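Local coordinates for protein TRAP dicarboxylate transporter-DctP subunit (Rhodobacter sphaeroides, PDB 4PE3) that probably captures a small organic acid in the periplasm and hands it to the membrane permease of a TRAP transporter, at residues E167-V172 / A306-I311; A182-A187 / R313-K318; V113-D118 / T335-K340. One frame throughout, in Å; residues are numbered along the deposited sequence.

Interaction 1. Residues E167-V172 / A306-I311; sequences EDLKGV and AKFRGI. With ZN (zinc ion), chain N.
E167 and K307 meet through a salt bridge: K307 NZ donates to E167 OE1 at 2.9 Å, taking the syn lone pair on the side of the other oxygen, with a second, weak bond to OE2. The two chains cross at about a right angle; E167 is bent at chi2 (78°) and K307 at chi3 (54°), which brings the two charged ends together between loop and helix. K307 NZ also pairs with E304, itself a ligand of another zinc ion, so an alanine here would probably leave E167 without its salt-bridge mate and E304 with the zinc ion but not the lysine. Next to the ion pair, L169 CD1 lies 3.8 Å from F308 CE1, at the edge of the ring and near its plane, and F237 adds an edge-to-face partner to that ring. D168 turns to the zinc ion instead: OD2 is 2.3 Å from zinc, water 1 is 2.6 Å from the metal, and the same OD2 accepts hydrogen bonds from the backbone N of D164 and of T165. The short 3-10 segment runs into a type II beta turn, closed by V172 N to L169 O at 3.1 Å, whose positive phi at G171 favours glycine. Helix 302-320 thus packs against the loop feeding strand 173-175 of the four-stranded sheet, while F308 and I311 also touch helix 180-187.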
loop_
_atom_site.group_PDB
_atom_site.type_symbol
_atom_site.label_atom_id
_atom_site.label_comp_id
_atom_site.label_asym_id
_atom_site.label_seq_id
_atom_site.Cartn_x
_atom_site.Cartn_y
_atom_site.Cartn_z
ATOM N N GLU A 167 20.285 1.823 12.659
ATOM C CA GLU A 167 21.708 2.054 12.506
ATOM C C GLU A 167 22.368 1.013 11.600
ATOM O O GLU A 167 23.350 1.311 10.912
ATOM C CB GLU A 167 22.386 2.033 13.889
ATOM C CG GLU A 167 22.138 3.282 14.777
ATOM C CD GLU A 167 20.768 3.316 15.466
ATOM O OE1 GLU A 167 20.009 2.327 15.451
ATOM O OE2 GLU A 167 20.447 4.366 16.054
ATOM N N ASP A 168 21.830 -0.206 11.595
ATOM C CA ASP A 168 22.367 -1.252 10.739
ATOM C C ASP A 168 22.230 -0.930 9.246
ATOM O O ASP A 168 22.894 -1.545 8.427
ATOM C CB ASP A 168 21.726 -2.595 11.068
ATOM C CG ASP A 168 22.137 -3.142 12.434
ATOM O OD1 ASP A 168 23.258 -2.849 12.944
ATOM O OD2 ASP A 168 21.344 -3.901 13.026
ATOM N N LEU A 169 21.392 0.026 8.874
ATOM C CA LEU A 169 21.232 0.362 7.467
ATOM C C LEU A 169 22.373 1.194 6.891
ATOM O O LEU A 169 22.504 1.318 5.673
ATOM C CB LEU A 169 19.930 1.135 7.287
ATOM C CG LEU A 169 18.628 0.368 7.492
ATOM C CD1 LEU A 169 17.451 1.371 7.467
ATOM C CD2 LEU A 169 18.443 -0.730 6.459
ATOM N N LYS A 170 23.210 1.763 7.755
ATOM C CA LYS A 170 24.237 2.680 7.295
ATOM C C LYS A 170 25.181 1.938 6.369
ATOM O O LYS A 170 25.701 0.864 6.714
ATOM C CB LYS A 170 24.996 3.302 8.474
ATOM C CG LYS A 170 24.163 4.305 9.247
ATOM C CD LYS A 170 24.924 4.887 10.433
ATOM C CE LYS A 170 24.152 5.998 11.119
ATOM N NZ LYS A 170 22.808 5.559 11.594
ATOM N N GLY A 171 25.361 2.487 5.173
ATOM C CA GLY A 171 26.294 1.931 4.205
ATOM C C GLY A 171 25.759 0.788 3.351
ATOM O O GLY A 171 26.423 0.351 2.405
ATOM N N VAL A 172 24.575 0.274 3.665
ATOM C CA VAL A 172 24.039 -0.897 2.961
ATOM C C VAL A 172 23.544 -0.476 1.596
ATOM O O VAL A 172 22.848 0.534 1.463
ATOM C CB VAL A 172 22.889 -1.516 3.779
ATOM C CG1 VAL A 172 22.277 -2.701 3.071
ATOM C CG2 VAL A 172 23.428 -1.918 5.180
ATOM N N ALA A 306 9.798 3.010 15.426
ATOM C CA ALA A 306 9.563 4.432 15.719
ATOM C C ALA A 306 10.760 5.278 15.275
ATOM O O ALA A 306 10.582 6.372 14.754
ATOM C CB ALA A 306 9.282 4.643 17.209
ATOM N N LYS A 307 11.971 4.765 15.456
ATOM C CA LYS A 307 13.151 5.461 14.970
ATOM C C LYS A 307 13.108 5.581 13.438
ATOM O O LYS A 307 13.429 6.625 12.879
ATOM C CB LYS A 307 14.424 4.758 15.460
ATOM C CG LYS A 307 14.761 5.106 16.903
ATOM C CD LYS A 307 15.732 4.110 17.536
ATOM C CE LYS A 307 16.972 3.951 16.722
ATOM N NZ LYS A 307 17.920 2.992 17.388
ATOM N N PHE A 308 12.706 4.514 12.753
ATOM C CA PHE A 308 12.611 4.576 11.296
ATOM C C PHE A 308 11.565 5.615 10.853
ATOM O O PHE A 308 11.809 6.388 9.927
ATOM C CB PHE A 308 12.331 3.205 10.691
ATOM C CG PHE A 308 12.544 3.166 9.212
ATOM C CD1 PHE A 308 13.822 3.031 8.684
ATOM C CD2 PHE A 308 11.473 3.284 8.340
ATOM C CE1 PHE A 308 14.021 3.002 7.303
ATOM C CE2 PHE A 308 11.667 3.256 6.961
ATOM C CZ PHE A 308 12.933 3.119 6.443
ATOM N N ARG A 309 10.441 5.678 11.554
ATOM C CA ARG A 309 9.458 6.733 11.267
ATOM C C ARG A 309 10.046 8.128 11.364
ATOM O O ARG A 309 9.745 9.004 10.562
ATOM C CB ARG A 309 8.261 6.691 12.216
ATOM C CG ARG A 309 7.426 5.476 12.046
ATOM C CD ARG A 309 6.105 5.598 12.781
ATOM N NE ARG A 309 5.410 4.341 12.611
ATOM C CZ ARG A 309 5.579 3.264 13.369
ATOM N NH1 ARG A 309 6.351 3.313 14.450
ATOM N NH2 ARG A 309 4.924 2.147 13.058
ATOM N N GLY A 310 10.880 8.331 12.370
ATOM C CA GLY A 310 11.471 9.635 12.592
ATOM C C GLY A 310 12.404 10.026 11.465
ATOM O O GLY A 310 12.445 11.174 11.042
ATOM N N ILE A 311 13.163 9.065 10.957
ATOM C CA ILE A 311 14.021 9.360 9.826
ATOM C C ILE A 311 13.150 9.666 8.606
ATOM O O ILE A 311 13.385 10.622 7.884
ATOM C CB ILE A 311 14.973 8.192 9.533
ATOM C CG1 ILE A 311 16.068 8.171 10.590
ATOM C CG2 ILE A 311 15.604 8.342 8.173
ATOM C CD1 ILE A 311 16.270 6.841 11.219
HETATM ZN ZN ZN N . 22.657 -4.706 14.781
HETATM O O HOH W 1 22.341 -7.049 13.792
#

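Interaction 2. Residues A182-A187 / R313-K318; sequences ANVFAA and RGEWEK
E315 and V184 form the middle of this crossing, their CA atoms 6.2 Å apart and their side chains sliding past each other in opposite directions. At the start of the glutamate chain, E315 CB rests on V184 CG2 at 3.8 Å. The next carbon, E315 CG, lies against the turn of the other helix, 3.7 Å from the carbonyl O of N183 and close to the methyl of A187. With CG beside the backbone N (chi1 -65°) and a second bend at chi2 (-60°), the chain folds over rather than reaching straight out, and its carboxylate ends up between two residues one helical turn apart: E315 OE1 is 3.4 Å from N183 CB, and E315 OE2 is 3.9 Å from A187 CB. These are van der Waals contacts of carboxylate oxygens with CB carbons; the charge is met within its own helix, where K318 NZ bonds to E315 OE2 at 2.8 Å from the syn side, somewhat out of the carboxylate plane. The lysine's charge would be expected to favour the ionised form of this carboxylate. Farther round the helix, R313 NH1 bonds to E317 OE1 at 2.9 Å, in the guanidinium plane but from above the carboxylate, and reaches Y330 OH as well. The W316 ring packs against helix 324-339, with R313 CA over one of its faces and NE1 donating to V113 O. The short helical segments meet at 134° between their N-to-C directions. Helix 180-187 joins the neighbouring parallel strands 173-175 and 191-193, so the contact lays helix 302-320, the last but one of the chain, across the helix of a beta-alpha-beta crossover, an element common in the alpha/beta lobes of periplasmic binding proteins.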
loop_
_atom_site.group_PDB
_atom_site.type_symbol
_atom_site.label_atom_id
_atom_site.label_comp_id
_atom_site.label_asym_id
_atom_site.label_seq_id
_atom_site.Cartn_x
_atom_site.Cartn_y
_atom_site.Cartn_z
ATOM N N ALA A 182 13.730 5.480 -2.082
ATOM C CA ALA A 182 15.163 5.731 -2.130
ATOM C C ALA A 182 15.567 6.886 -1.206
ATOM O O ALA A 182 16.612 6.802 -0.538
ATOM C CB ALA A 182 15.619 6.019 -3.552
ATOM N N ASN A 183 14.769 7.958 -1.179
ATOM C CA ASN A 183 15.133 9.131 -0.406
ATOM C C ASN A 183 15.127 8.849 1.088
ATOM O O ASN A 183 15.995 9.355 1.806
ATOM C CB ASN A 183 14.230 10.308 -0.760
ATOM C CG ASN A 183 14.470 10.810 -2.169
ATOM O OD1 ASN A 183 15.519 10.553 -2.759
ATOM N ND2 ASN A 183 13.494 11.525 -2.722
ATOM N N VAL A 184 14.193 8.031 1.563
ATOM C CA VAL A 184 14.174 7.602 2.958
ATOM C C VAL A 184 15.380 6.708 3.271
ATOM O O VAL A 184 16.062 6.917 4.280
ATOM C CB VAL A 184 12.858 6.908 3.324
ATOM C CG1 VAL A 184 12.919 6.262 4.686
ATOM C CG2 VAL A 184 11.717 7.928 3.301
ATOM N N PHE A 185 15.690 5.734 2.417
ATOM C CA PHE A 185 16.868 4.906 2.670
ATOM C C PHE A 185 18.136 5.742 2.689
ATOM O O PHE A 185 18.984 5.535 3.556
ATOM C CB PHE A 185 16.957 3.691 1.724
ATOM C CG PHE A 185 16.074 2.555 2.158
ATOM C CD1 PHE A 185 16.380 1.837 3.298
ATOM C CD2 PHE A 185 14.927 2.219 1.468
ATOM C CE1 PHE A 185 15.579 0.798 3.722
ATOM C CE2 PHE A 185 14.124 1.176 1.914
ATOM C CZ PHE A 185 14.448 0.487 3.040
ATOM N N ALA A 186 18.260 6.706 1.780
ATOM C CA ALA A 186 19.410 7.612 1.811
ATOM C C ALA A 186 19.467 8.438 3.092
ATOM O O ALA A 186 20.549 8.655 3.632
ATOM C CB ALA A 186 19.401 8.513 0.615
ATOM N N ALA A 187 18.315 8.905 3.570
ATOM C CA ALA A 187 18.270 9.671 4.804
ATOM C C ALA A 187 18.707 8.813 5.997
ATOM O O ALA A 187 19.230 9.332 6.992
ATOM C CB ALA A 187 16.859 10.197 5.015
ATOM N N ARG A 313 10.160 10.737 8.445
ATOM C CA ARG A 313 9.389 11.972 8.615
ATOM C C ARG A 313 10.108 13.165 8.000
ATOM O O ARG A 313 9.483 14.051 7.433
ATOM C CB ARG A 313 9.108 12.232 10.092
ATOM C CG ARG A 313 8.213 13.468 10.365
ATOM C CD ARG A 313 8.612 14.163 11.662
ATOM N NE ARG A 313 10.019 14.546 11.653
ATOM C CZ ARG A 313 10.524 15.574 10.975
ATOM N NH1 ARG A 313 9.737 16.342 10.249
ATOM N NH2 ARG A 313 11.831 15.823 11.025
ATOM N N GLY A 314 11.429 13.215 8.137
ATOM C CA GLY A 314 12.188 14.283 7.514
ATOM C C GLY A 314 11.979 14.329 6.007
ATOM O O GLY A 314 11.949 15.394 5.393
ATOM N N GLU A 315 11.816 13.162 5.399
ATOM C CA GLU A 315 11.530 13.091 3.971
ATOM C C GLU A 315 10.063 13.392 3.677
ATOM O O GLU A 315 9.774 14.052 2.686
ATOM C CB GLU A 315 11.972 11.754 3.368
ATOM C CG GLU A 315 13.483 11.579 3.431
ATOM C CD GLU A 315 14.236 12.658 2.670
ATOM O OE1 GLU A 315 13.914 12.881 1.477
ATOM O OE2 GLU A 315 15.178 13.248 3.246
ATOM N N TRP A 316 9.143 12.920 4.519
ATOM C CA TRP A 316 7.732 13.299 4.337
ATOM C C TRP A 316 7.592 14.822 4.357
ATOM O O TRP A 316 6.795 15.374 3.591
ATOM C CB TRP A 316 6.820 12.717 5.420
ATOM C CG TRP A 316 6.868 11.237 5.650
ATOM C CD1 TRP A 316 7.332 10.250 4.807
ATOM C CD2 TRP A 316 6.469 10.579 6.852
ATOM N NE1 TRP A 316 7.210 9.037 5.412
ATOM C CE2 TRP A 316 6.698 9.203 6.673
ATOM C CE3 TRP A 316 5.941 11.023 8.069
ATOM C CZ2 TRP A 316 6.423 8.269 7.667
ATOM C CZ3 TRP A 316 5.675 10.106 9.053
ATOM C CH2 TRP A 316 5.916 8.733 8.848
ATOM N N GLU A 317 8.345 15.490 5.232
ATOM C CA GLU A 317 8.215 16.934 5.400
ATOM C C GLU A 317 8.658 17.664 4.144
ATOM O O GLU A 317 8.108 18.702 3.807
ATOM C CB GLU A 317 9.023 17.422 6.609
ATOM C CG GLU A 317 8.938 18.940 6.812
ATOM C CD GLU A 317 9.471 19.394 8.158
ATOM O OE1 GLU A 317 10.368 18.725 8.707
ATOM O OE2 GLU A 317 8.986 20.432 8.656
ATOM N N LYS A 318 9.647 17.130 3.439
ATOM C CA LYS A 318 10.056 17.743 2.177
ATOM C C LYS A 318 8.928 17.656 1.172
ATOM O O LYS A 318 8.679 18.594 0.417
ATOM C CB LYS A 318 11.305 17.069 1.616
ATOM C CG LYS A 318 12.515 17.299 2.483
ATOM C CD LYS A 318 13.704 16.480 2.020
ATOM C CE LYS A 318 14.869 16.607 2.978
ATOM N NZ LYS A 318 16.035 15.838 2.472
#

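Interaction 3. Residues V113-D118 / T335-K340; sequences VGAWAD and TYLKDK
The carbonyl O of A115 has L337 CD2 packed beside it at 3.9 Å and accepts a hydrogen bond from R309 NE of helix 302-320, so a buried backbone oxygen is satisfied from a third element while a methyl abuts it. L337 uses both branches: CD1 comes within 4.3 Å of A115 CB, and CD2 lies 3.8 Å from W116 CZ3, meeting the indole obliquely. Y336 arrives from the same helix, its CE2 at the edge of the indole and near its plane, 4.0 Å from W116 CZ3; the two side chains cross at about a right angle. W116 CG stands beside its backbone N (chi1 -48°), which lays the indole under A115 CB, 3.7 Å above the ring centre. Here the last helix of this family 7 solute-binding protein, 324-339, docks on the loop between helices 104-110 and 119-128; D118 is the N-cap of the second, its OD2 bonded to A120 N. The loop also contains G114, where the positive phi (95°) would jam a CB against the preceding carbonyl. Just past the end of helix 324-339, K340 CG sits 3.6 Å above one face of the Y336 ring, toward its rim, and Y336 OH and K340 NZ both bind D124 OD2. F125 meets the same ring edge-to-face, and M122 and L240 pack against W116.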
loop_
_atom_site.group_PDB
_atom_site.type_symbol
_atom_site.label_atom_id
_atom_site.label_comp_id
_atom_site.label_asym_id
_atom_site.label_seq_id
_atom_site.Cartn_x
_atom_site.Cartn_y
_atom_site.Cartn_z
ATOM N N VAL A 113 6.308 6.243 3.237
ATOM C CA VAL A 113 7.338 5.247 3.486
ATOM C C VAL A 113 7.750 5.276 4.945
ATOM O O VAL A 113 8.106 6.323 5.480
ATOM C CB VAL A 113 8.537 5.524 2.564
ATOM C CG1 VAL A 113 9.702 4.620 2.907
ATOM C CG2 VAL A 113 8.144 5.364 1.100
ATOM N N GLY A 114 7.650 4.133 5.600
ATOM C CA GLY A 114 8.093 3.969 6.970
ATOM C C GLY A 114 7.029 4.150 8.046
ATOM O O GLY A 114 7.249 3.884 9.223
ATOM N N ALA A 115 5.851 4.614 7.658
ATOM C CA ALA A 115 4.816 4.879 8.643
ATOM C C ALA A 115 4.240 3.639 9.318
ATOM O O ALA A 115 3.809 3.704 10.464
ATOM C CB ALA A 115 3.687 5.656 8.002
ATOM N N TRP A 116 4.194 2.521 8.595
ATOM C CA TRP A 116 3.359 1.395 9.008
ATOM C C TRP A 116 4.153 0.111 9.284
ATOM O O TRP A 116 5.130 -0.186 8.602
ATOM C CB TRP A 116 2.296 1.079 7.939
ATOM C CG TRP A 116 1.549 2.281 7.436
ATOM C CD1 TRP A 116 1.434 2.678 6.140
ATOM C CD2 TRP A 116 0.834 3.237 8.218
ATOM N NE1 TRP A 116 0.704 3.824 6.065
ATOM C CE2 TRP A 116 0.293 4.175 7.320
ATOM C CE3 TRP A 116 0.578 3.380 9.580
ATOM C CZ2 TRP A 116 -0.456 5.255 7.741
ATOM C CZ3 TRP A 116 -0.198 4.464 9.997
ATOM C CH2 TRP A 116 -0.704 5.381 9.077
ATOM N N ALA A 117 3.694 -0.624 10.292
ATOM C CA ALA A 117 4.256 -1.926 10.667
ATOM C C ALA A 117 3.237 -3.044 10.471
ATOM O O ALA A 117 3.550 -4.219 10.668
ATOM C CB ALA A 117 4.713 -1.891 12.105
ATOM N N ASP A 118 2.015 -2.674 10.085
ATOM C CA ASP A 118 0.952 -3.642 9.873
ATOM C C ASP A 118 -0.183 -2.969 9.128
ATOM O O ASP A 118 -0.456 -1.783 9.380
ATOM C CB ASP A 118 0.396 -4.161 11.188
ATOM C CG ASP A 118 -0.515 -5.340 10.982
ATOM O OD1 ASP A 118 -0.006 -6.470 10.795
ATOM O OD2 ASP A 118 -1.736 -5.133 10.917
ATOM N N THR A 335 0.134 13.758 13.189
ATOM C CA THR A 335 -0.743 13.824 14.345
ATOM C C THR A 335 -1.209 12.432 14.763
ATOM O O THR A 335 -1.152 12.087 15.939
ATOM C CB THR A 335 -1.960 14.739 14.074
ATOM O OG1 THR A 335 -1.495 16.071 13.837
ATOM C CG2 THR A 335 -2.917 14.740 15.261
ATOM N N TYR A 336 -1.624 11.617 13.797
ATOM C CA TYR A 336 -2.078 10.255 14.073
ATOM C C TYR A 336 -0.984 9.382 14.711
ATOM O O TYR A 336 -1.201 8.733 15.735
ATOM C CB TYR A 336 -2.592 9.597 12.774
ATOM C CG TYR A 336 -3.021 8.168 12.991
ATOM C CD1 TYR A 336 -4.289 7.875 13.473
ATOM C CD2 TYR A 336 -2.145 7.118 12.754
ATOM C CE1 TYR A 336 -4.670 6.583 13.701
ATOM C CE2 TYR A 336 -2.526 5.821 12.975
ATOM C CZ TYR A 336 -3.777 5.559 13.456
ATOM O OH TYR A 336 -4.165 4.271 13.679
ATOM N N LEU A 337 0.183 9.380 14.094
ATOM C CA LEU A 337 1.304 8.579 14.578
ATOM C C LEU A 337 1.724 8.994 15.981
ATOM O O LEU A 337 1.990 8.131 16.817
ATOM C CB LEU A 337 2.478 8.687 13.608
ATOM C CG LEU A 337 2.193 8.120 12.215
ATOM C CD1 LEU A 337 3.314 8.470 11.253
ATOM C CD2 LEU A 337 2.005 6.609 12.258
ATOM N N LYS A 338 1.783 10.296 16.249
ATOM C CA LYS A 338 2.174 10.753 17.570
ATOM C C LYS A 338 1.115 10.347 18.578
ATOM O O LYS A 338 1.415 9.891 19.684
ATOM C CB LYS A 338 2.395 12.270 17.582
ATOM C CG LYS A 338 3.665 12.721 16.878
ATOM C CD LYS A 338 3.881 14.213 17.042
ATOM C CE LYS A 338 5.122 14.689 16.305
ATOM N NZ LYS A 338 5.540 16.033 16.810
ATOM N N ASP A 339 -0.139 10.505 18.186
ATOM C CA ASP A 339 -1.237 10.195 19.069
ATOM C C ASP A 339 -1.280 8.713 19.445
ATOM O O ASP A 339 -1.656 8.361 20.569
ATOM C CB ASP A 339 -2.547 10.594 18.418
ATOM C CG ASP A 339 -3.714 10.100 19.187
ATOM O OD1 ASP A 339 -3.904 10.604 20.307
ATOM O OD2 ASP A 339 -4.412 9.188 18.706
ATOM N N LYS A 340 -0.888 7.851 18.507
ATOM C CA LYS A 340 -0.899 6.405 18.745
ATOM C C LYS A 340 0.386 5.897 19.399
ATOM O O LYS A 340 0.536 4.693 19.623
ATOM C CB LYS A 340 -1.151 5.640 17.442
ATOM C CG LYS A 340 -2.550 5.804 16.877
ATOM C CD LYS A 340 -3.582 5.866 17.994
ATOM C CE LYS A 340 -4.982 5.543 17.509
ATOM N NZ LYS A 340 -5.101 4.077 17.268
#

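Interactions 1 and 2 share helix 302-320, which meets first the loop before strand 173-175 and then helix 180-187; F308 and V184 touch where the two contacts join. Both pair an apolar floor with charges near the surface, but in interaction 1 the salt bridge spans the segments, whereas in interaction 2 it stays within one helix. Interaction 3 is fully buried and apolar across its segments, and brings in the following helix, 324-339, nearer the centre of the chain. Helix 302-320 ties all three together: its R309 and W316 also reach 113-118, and W316 packs on L337.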